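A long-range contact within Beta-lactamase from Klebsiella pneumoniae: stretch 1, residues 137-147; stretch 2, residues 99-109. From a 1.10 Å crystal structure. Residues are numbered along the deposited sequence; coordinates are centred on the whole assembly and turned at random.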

ATOM      1  N   LEU A 137      15.329  -3.504  19.245  1.00 14.25           N
ATOM      2  CA  LEU A 137      14.737  -4.250  18.138  1.00 13.62           C
ATOM      3  C   LEU A 137      15.475  -5.559  17.910  1.00 13.93           C
ATOM      4  O   LEU A 137      14.856  -6.624  17.794  1.00 13.00           O
ATOM      5  CB  LEU A 137      14.771  -3.399  16.869  1.00 14.66           C
ATOM      6  CG  LEU A 137      14.346  -4.089  15.569  1.00 13.57           C
ATOM      7  CD1 LEU A 137      12.861  -4.428  15.600  1.00 14.73           C
ATOM      8  CD2 LEU A 137      14.684  -3.231  14.356  1.00 16.21           C
ATOM      9  N   MET A 138      16.806  -5.497  17.838  1.00 14.08           N
ATOM     10  CA  MET A 138      17.585  -6.703  17.582  1.00 14.74           C
ATOM     11  C   MET A 138      17.466  -7.701  18.727  1.00 14.63           C
ATOM     12  O   MET A 138      17.451  -8.913  18.494  1.00 14.49           O
ATOM     13  CB  MET A 138      19.046  -6.349  17.304  1.00 17.95           C
ATOM     14  CG  MET A 138      19.262  -5.611  15.992  1.00 18.55           C
ATOM     15  SD  MET A 138      18.782  -6.587  14.548  1.00 23.19           S
ATOM     16  CE  MET A 138      19.000  -5.372  13.247  1.00 26.04           C
ATOM     17  N   ALA A 139      17.375  -7.217  19.968  1.00 15.16           N
ATOM     18  CA  ALA A 139      17.184  -8.127  21.094  1.00 14.43           C
ATOM     19  C   ALA A 139      15.854  -8.862  20.983  1.00 13.09           C
ATOM     20  O   ALA A 139      15.778 -10.071  21.236  1.00 13.60           O
ATOM     21  CB  ALA A 139      17.273  -7.358  22.414  1.00 16.65           C
ATOM     22  N   TYR A 140      14.798  -8.151  20.586  1.00 13.00           N
ATOM     23  CA  TYR A 140      13.501  -8.790  20.393  1.00 12.81           C
ATOM     24  C   TYR A 140      13.568  -9.824  19.277  1.00 12.88           C
ATOM     25  O   TYR A 140      13.104 -10.959  19.437  1.00 12.57           O
ATOM     26  CB  TYR A 140      12.441  -7.729  20.085  1.00 13.75           C
ATOM     27  CG  TYR A 140      11.096  -8.315  19.732  1.00 13.45           C
ATOM     28  CD1 TYR A 140      10.267  -8.829  20.715  1.00 15.91           C
ATOM     29  CD2 TYR A 140      10.655  -8.365  18.412  1.00 14.81           C
ATOM     30  CE1 TYR A 140       9.041  -9.377  20.402  1.00 16.72           C
ATOM     31  CE2 TYR A 140       9.426  -8.912  18.090  1.00 16.78           C
ATOM     32  CZ  TYR A 140       8.624  -9.417  19.090  1.00 16.81           C
ATOM     33  OH  TYR A 140       7.399  -9.969  18.785  1.00 17.87           O
ATOM     34  N   LEU A 141      14.150  -9.448  18.137  1.00 11.55           N
ATOM     35  CA  LEU A 141      14.194 -10.350  16.993  1.00 11.46           C
ATOM     36  C   LEU A 141      15.044 -11.582  17.274  1.00 13.64           C
ATOM     37  O   LEU A 141      14.718 -12.675  16.797  1.00 13.71           O
ATOM     38  CB  LEU A 141      14.694  -9.604  15.760  1.00 12.87           C
ATOM     39  CG  LEU A 141      13.796  -8.474  15.257  1.00 12.53           C
ATOM     40  CD1 LEU A 141      14.477  -7.748  14.113  1.00 15.62           C
ATOM     41  CD2 LEU A 141      12.432  -9.000  14.833  1.00 13.02           C
ATOM     42  N   LYS A 142      16.120 -11.438  18.059  1.00 13.33           N
ATOM     43  CA  LYS A 142      16.934 -12.595  18.425  1.00 14.32           C
ATOM     44  C   LYS A 142      16.191 -13.551  19.348  1.00 14.40           C
ATOM     45  O   LYS A 142      16.469 -14.756  19.339  1.00 18.29           O
ATOM     46  CB  LYS A 142      18.232 -12.151  19.104  1.00 15.66           C
ATOM     47  CG  LYS A 142      19.259 -11.525  18.183  1.00 18.64           C
ATOM     48  CD  LYS A 142      20.496 -11.107  18.966  1.00 22.91           C
ATOM     49  CE  LYS A 142      21.347 -10.124  18.187  1.00 26.27           C
ATOM     50  NZ  LYS A 142      22.460  -9.590  19.021  1.00 28.72           N
ATOM     51  N   ALA A 143      15.267 -13.044  20.159  1.00 13.50           N
ATOM     52  CA  ALA A 143      14.537 -13.868  21.114  1.00 16.34           C
ATOM     53  C   ALA A 143      13.231 -14.416  20.553  1.00 14.02           C
ATOM     54  O   ALA A 143      12.622 -15.295  21.176  1.00 15.46           O
ATOM     55  CB  ALA A 143      14.250 -13.065  22.386  1.00 17.10           C
ATOM     56  N   TRP A 144      12.799 -13.921  19.396  1.00 12.36           N
ATOM     57  CA  TRP A 144      11.504 -14.277  18.835  1.00 12.13           C
ATOM     58  C   TRP A 144      11.518 -15.681  18.244  1.00 11.09           C
ATOM     59  O   TRP A 144      12.515 -16.124  17.662  1.00 13.39           O
ATOM     60  CB  TRP A 144      11.160 -13.274  17.736  1.00 14.24           C
ATOM     61  CG  TRP A 144       9.984 -13.645  16.870  1.00 13.38           C
ATOM     62  CD1 TRP A 144       8.666 -13.426  17.146  1.00 15.78           C
ATOM     63  CD2 TRP A 144      10.027 -14.277  15.580  1.00 11.01           C
ATOM     64  NE1 TRP A 144       7.885 -13.895  16.117  1.00 13.07           N
ATOM     65  CE2 TRP A 144       8.694 -14.416  15.142  1.00 13.79           C
ATOM     66  CE3 TRP A 144      11.058 -14.743  14.761  1.00 13.68           C
ATOM     67  CZ2 TRP A 144       8.366 -14.995  13.919  1.00 10.50           C
ATOM     68  CZ3 TRP A 144      10.731 -15.323  13.542  1.00 13.00           C
ATOM     69  CH2 TRP A 144       9.393 -15.440  13.136  1.00 12.99           C
ATOM     70  N   LYS A 145      10.388 -16.375  18.368  1.00 11.22           N
ATOM     71  CA  LYS A 145      10.180 -17.660  17.712  1.00 12.20           C
ATOM     72  C   LYS A 145       8.736 -17.673  17.226  1.00 12.81           C
ATOM     73  O   LYS A 145       7.825 -17.315  17.993  1.00 12.35           O
ATOM     74  CB  LYS A 145      10.415 -18.827  18.673  1.00 16.18           C
ATOM     75  CG  LYS A 145      11.868 -19.037  19.080  1.00 22.49           C
ATOM     76  CD  LYS A 145      11.980 -19.959  20.289  1.00 24.73           C
ATOM     77  CE  LYS A 145      11.087 -21.186  20.151  1.00 26.27           C
ATOM     78  NZ  LYS A 145      11.145 -22.066  21.360  1.00 26.09           N
ATOM     79  N   PRO A 146       8.484 -18.086  15.988  1.00 10.91           N
ATOM     80  CA  PRO A 146       7.104 -18.111  15.492  1.00 11.06           C
ATOM     81  C   PRO A 146       6.320 -19.272  16.084  1.00  9.80           C
ATOM     82  O   PRO A 146       6.881 -20.300  16.478  1.00 10.22           O
ATOM     83  CB  PRO A 146       7.285 -18.292  13.983  1.00 11.43           C
ATOM     84  CG  PRO A 146       8.567 -19.036  13.858  1.00 13.26           C
ATOM     85  CD  PRO A 146       9.448 -18.518  14.962  1.00 12.45           C
ATOM     86  N   ALA A 147       4.997 -19.099  16.133  1.00 10.81           N
ATOM     87  CA  ALA A 147       4.123 -20.151  16.642  1.00 11.08           C
ATOM     88  C   ALA A 147       4.047 -21.333  15.687  1.00 10.91           C
ATOM     89  O   ALA A 147       3.832 -22.469  16.127  1.00 12.61           O
ATOM     90  CB  ALA A 147       2.726 -19.586  16.895  1.00 12.22           C
TER
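Stretch 2, residues 99-109: YVPELRGSSFD

Stretch 2 follows the last helical turns of stretch 1 in the same sense: Glu102 lies by Met138, Ser106 by Lys142 and Ser107 by Lys145, with CA atoms 7.6, 5.4 and 5.7 Å apart, so the two chains draw closer as the helix ends. Its backbone is compact and irregular, a 3-10 segment at 101-103 running into a type II beta turn from Leu103 to Ser106, then a second 3-10 segment that includes Phe108 and Asp109.

Leu103 is the first bump. Its CA-to-CB bond points sideways, but the m,t rotamer brings the end of the side chain to the helix, where CD2 settles in a hollow bounded by Met138 SD (4.1 Å), Leu141 CB (3.9 Å) and Lys142 CG (3.8 Å). Met138 in turn reaches out beside Val100 and Glu102, its CE lying 3.9 Å from Val100 CG1 and 3.4 Å from Glu102 OE2. Lys142 extends along the flank, with CE 3.3 Å from Glu102 O, and water 1 links its NZ to that same carbonyl.

The second bump is Phe108, which fits between Leu141 and Trp144. Its CZ meets Leu141 CD2 at 3.8 Å, and Leu141 O approaches the ring edge at CE2 (3.4 Å). Trp144 covers one face: its six-membered ring forms an offset stack with Phe108, centroids 4.8 Å apart and planes inclined by 27°.

Where Trp144 leaves the helical conformation, its carbonyl becomes available to Ser107, whose OG donates a hydrogen bond to Trp144 O (2.9 Å). Water 2 fills the gap beside this bond, accepting from Ser107 N at 3.0 Å. Ser106 OG instead braces its own stretch, donating to Leu103 O (2.6 Å) and accepting from Phe108 N (3.0 Å). Beyond the helix, Pro146 makes a marginal contact, its CD lying 3.9 Å from Ser107 OG.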

ATOM      1  N   TYR A  99      21.074 -11.834   5.391  1.00 10.27           N
ATOM      2  CA  TYR A  99      21.266 -10.406   5.163  1.00 10.60           C
ATOM      3  C   TYR A  99      21.415  -9.591   6.436  1.00 11.54           C
ATOM      4  O   TYR A  99      21.916  -8.463   6.371  1.00 12.27           O
ATOM      5  CB  TYR A  99      20.109  -9.831   4.336  1.00 11.04           C
ATOM      6  CG  TYR A  99      20.081 -10.394   2.944  1.00 10.51           C
ATOM      7  CD1 TYR A  99      21.050 -10.038   2.018  1.00 12.02           C
ATOM      8  CD2 TYR A  99      19.105 -11.304   2.558  1.00 10.47           C
ATOM      9  CE1 TYR A  99      21.050 -10.565   0.750  1.00 12.07           C
ATOM     10  CE2 TYR A  99      19.094 -11.833   1.286  1.00 11.30           C
ATOM     11  CZ  TYR A  99      20.069 -11.462   0.390  1.00 11.32           C
ATOM     12  OH  TYR A  99      20.060 -11.993  -0.874  1.00 12.92           O
ATOM     13  N   VAL A 100      20.971 -10.111   7.573  1.00 11.09           N
ATOM     14  CA  VAL A 100      21.059  -9.409   8.849  1.00 12.44           C
ATOM     15  C   VAL A 100      21.913 -10.281   9.762  1.00 13.91           C
ATOM     16  O   VAL A 100      21.372 -11.076  10.542  1.00 12.99           O
ATOM     17  CB  VAL A 100      19.664  -9.145   9.439  1.00 11.97           C
ATOM     18  CG1 VAL A 100      19.765  -8.243  10.664  1.00 13.87           C
ATOM     19  CG2 VAL A 100      18.736  -8.540   8.384  1.00 13.48           C
ATOM     20  N   PRO A 101      23.244 -10.175   9.685  1.00 14.25           N
ATOM     21  CA  PRO A 101      24.105 -11.163  10.359  1.00 17.55           C
ATOM     22  C   PRO A 101      23.952 -11.215  11.867  1.00 16.41           C
ATOM     23  O   PRO A 101      24.223 -12.269  12.461  1.00 16.45           O
ATOM     24  CB  PRO A 101      25.523 -10.743   9.945  1.00 20.57           C
ATOM     25  CG  PRO A 101      25.334  -9.923   8.702  1.00 21.18           C
ATOM     26  CD  PRO A 101      24.021  -9.219   8.880  1.00 17.46           C
ATOM     27  N   GLU A 102      23.522 -10.125  12.506  1.00 16.46           N
ATOM     28  CA  GLU A 102      23.253 -10.155  13.941  1.00 17.91           C
ATOM     29  C   GLU A 102      22.218 -11.209  14.306  1.00 17.28           C
ATOM     30  O   GLU A 102      22.220 -11.701  15.441  1.00 18.62           O
ATOM     31  CB  GLU A 102      22.759  -8.786  14.412  1.00 22.00           C
ATOM     32  CG  GLU A 102      23.592  -7.606  13.966  1.00 26.94           C
ATOM     33  CD  GLU A 102      22.997  -6.895  12.764  1.00 26.45           C
ATOM     34  OE1 GLU A 102      23.126  -7.420  11.630  1.00 26.33           O
ATOM     35  OE2 GLU A 102      22.372  -5.814  12.936  1.00 33.29           O
ATOM     36  N   LEU A 103      21.347 -11.578  13.367  1.00 13.85           N
ATOM     37  CA  LEU A 103      20.293 -12.551  13.610  1.00 12.44           C
ATOM     38  C   LEU A 103      20.704 -13.980  13.277  1.00 11.22           C
ATOM     39  O   LEU A 103      19.874 -14.887  13.392  1.00 12.14           O
ATOM     40  CB  LEU A 103      19.030 -12.164  12.832  1.00 11.70           C
ATOM     41  CG  LEU A 103      18.474 -10.778  13.175  1.00 12.98           C
ATOM     42  CD1 LEU A 103      17.183 -10.485  12.412  1.00 13.50           C
ATOM     43  CD2 LEU A 103      18.251 -10.644  14.672  1.00 14.22           C
ATOM     44  N   ARG A 104      21.948 -14.212  12.870  1.00 12.46           N
ATOM     45  CA  ARG A 104      22.375 -15.573  12.589  1.00 12.59           C
ATOM     46  C   ARG A 104      22.367 -16.392  13.870  1.00 14.10           C
ATOM     47  O   ARG A 104      22.809 -15.933  14.927  1.00 15.08           O
ATOM     48  CB  ARG A 104      23.751 -15.572  11.924  1.00 14.93           C
ATOM     49  CG  ARG A 104      23.671 -15.074  10.488  1.00 17.20           C
ATOM     50  CD  ARG A 104      25.028 -14.808   9.871  1.00 20.48           C
ATOM     51  NE  ARG A 104      24.879 -14.300   8.510  1.00 19.91           N
ATOM     52  CZ  ARG A 104      25.888 -13.891   7.748  1.00 24.18           C
ATOM     53  NH1 ARG A 104      27.130 -13.926   8.214  1.00 26.37           N
ATOM     54  NH2 ARG A 104      25.654 -13.446   6.519  1.00 22.16           N
ATOM     55  N   GLY A 105      21.821 -17.600  13.777  1.00 12.79           N
ATOM     56  CA  GLY A 105      21.612 -18.431  14.937  1.00 13.88           C
ATOM     57  C   GLY A 105      20.233 -18.319  15.551  1.00 14.26           C
ATOM     58  O   GLY A 105      19.889 -19.138  16.412  1.00 16.09           O
ATOM     59  N   SER A 106      19.428 -17.344  15.128  1.00 11.36           N
ATOM     60  CA  SER A 106      18.093 -17.123  15.658  1.00 11.43           C
ATOM     61  C   SER A 106      17.060 -17.817  14.773  1.00  8.94           C
ATOM     62  O   SER A 106      17.390 -18.508  13.811  1.00 10.02           O
ATOM     63  CB  SER A 106      17.798 -15.622  15.736  1.00 11.51           C
ATOM     64  OG  SER A 106      17.484 -15.104  14.449  1.00 10.30           O
ATOM     65  N   SER A 107      15.782 -17.602  15.095  1.00  9.63           N
ATOM     66  CA  SER A 107      14.714 -18.129  14.253  1.00  9.91           C
ATOM     67  C   SER A 107      14.773 -17.573  12.842  1.00  8.53           C
ATOM     68  O   SER A 107      14.217 -18.182  11.920  1.00  9.14           O
ATOM     69  CB  SER A 107      13.352 -17.816  14.865  1.00 11.31           C
ATOM     70  OG  SER A 107      13.200 -18.487  16.100  1.00 14.50           O
ATOM     71  N   PHE A 108      15.449 -16.446  12.645  1.00  8.36           N
ATOM     72  CA  PHE A 108      15.552 -15.873  11.311  1.00  8.97           C
ATOM     73  C   PHE A 108      16.504 -16.633  10.396  1.00  8.50           C
ATOM     74  O   PHE A 108      16.592 -16.289   9.206  1.00  8.42           O
ATOM     75  CB  PHE A 108      15.853 -14.377  11.404  1.00  9.32           C
ATOM     76  CG  PHE A 108      14.684 -13.594  11.902  1.00  8.02           C
ATOM     77  CD1 PHE A 108      13.654 -13.274  11.035  1.00  8.33           C
ATOM     78  CD2 PHE A 108      14.563 -13.252  13.240  1.00  9.65           C
ATOM     79  CE1 PHE A 108      12.546 -12.585  11.477  1.00  9.17           C
ATOM     80  CE2 PHE A 108      13.456 -12.556  13.693  1.00 10.26           C
ATOM     81  CZ  PHE A 108      12.444 -12.226  12.808  1.00  9.62           C
ATOM     82  N   ASP A 109      17.180 -17.672  10.902  1.00  8.79           N
ATOM     83  CA  ASP A 109      17.843 -18.617  10.014  1.00  8.70           C
ATOM     84  C   ASP A 109      16.843 -19.369   9.148  1.00  8.66           C
ATOM     85  O   ASP A 109      17.238 -19.954   8.135  1.00  9.44           O
ATOM     86  CB  ASP A 109      18.614 -19.671  10.817  1.00  9.79           C
ATOM     87  CG  ASP A 109      19.869 -19.129  11.487  1.00 10.63           C
ATOM     88  OD1 ASP A 109      20.299 -17.996  11.214  1.00 11.35           O
ATOM     89  OD2 ASP A 109      20.455 -19.877  12.301  1.00 14.60           O
TER
HETATM   90  O   HOH W   1      24.371 -11.278  17.467  1.00 32.66           O
HETATM   91  O   HOH W   2      14.722 -15.341  16.672  1.00 18.58           O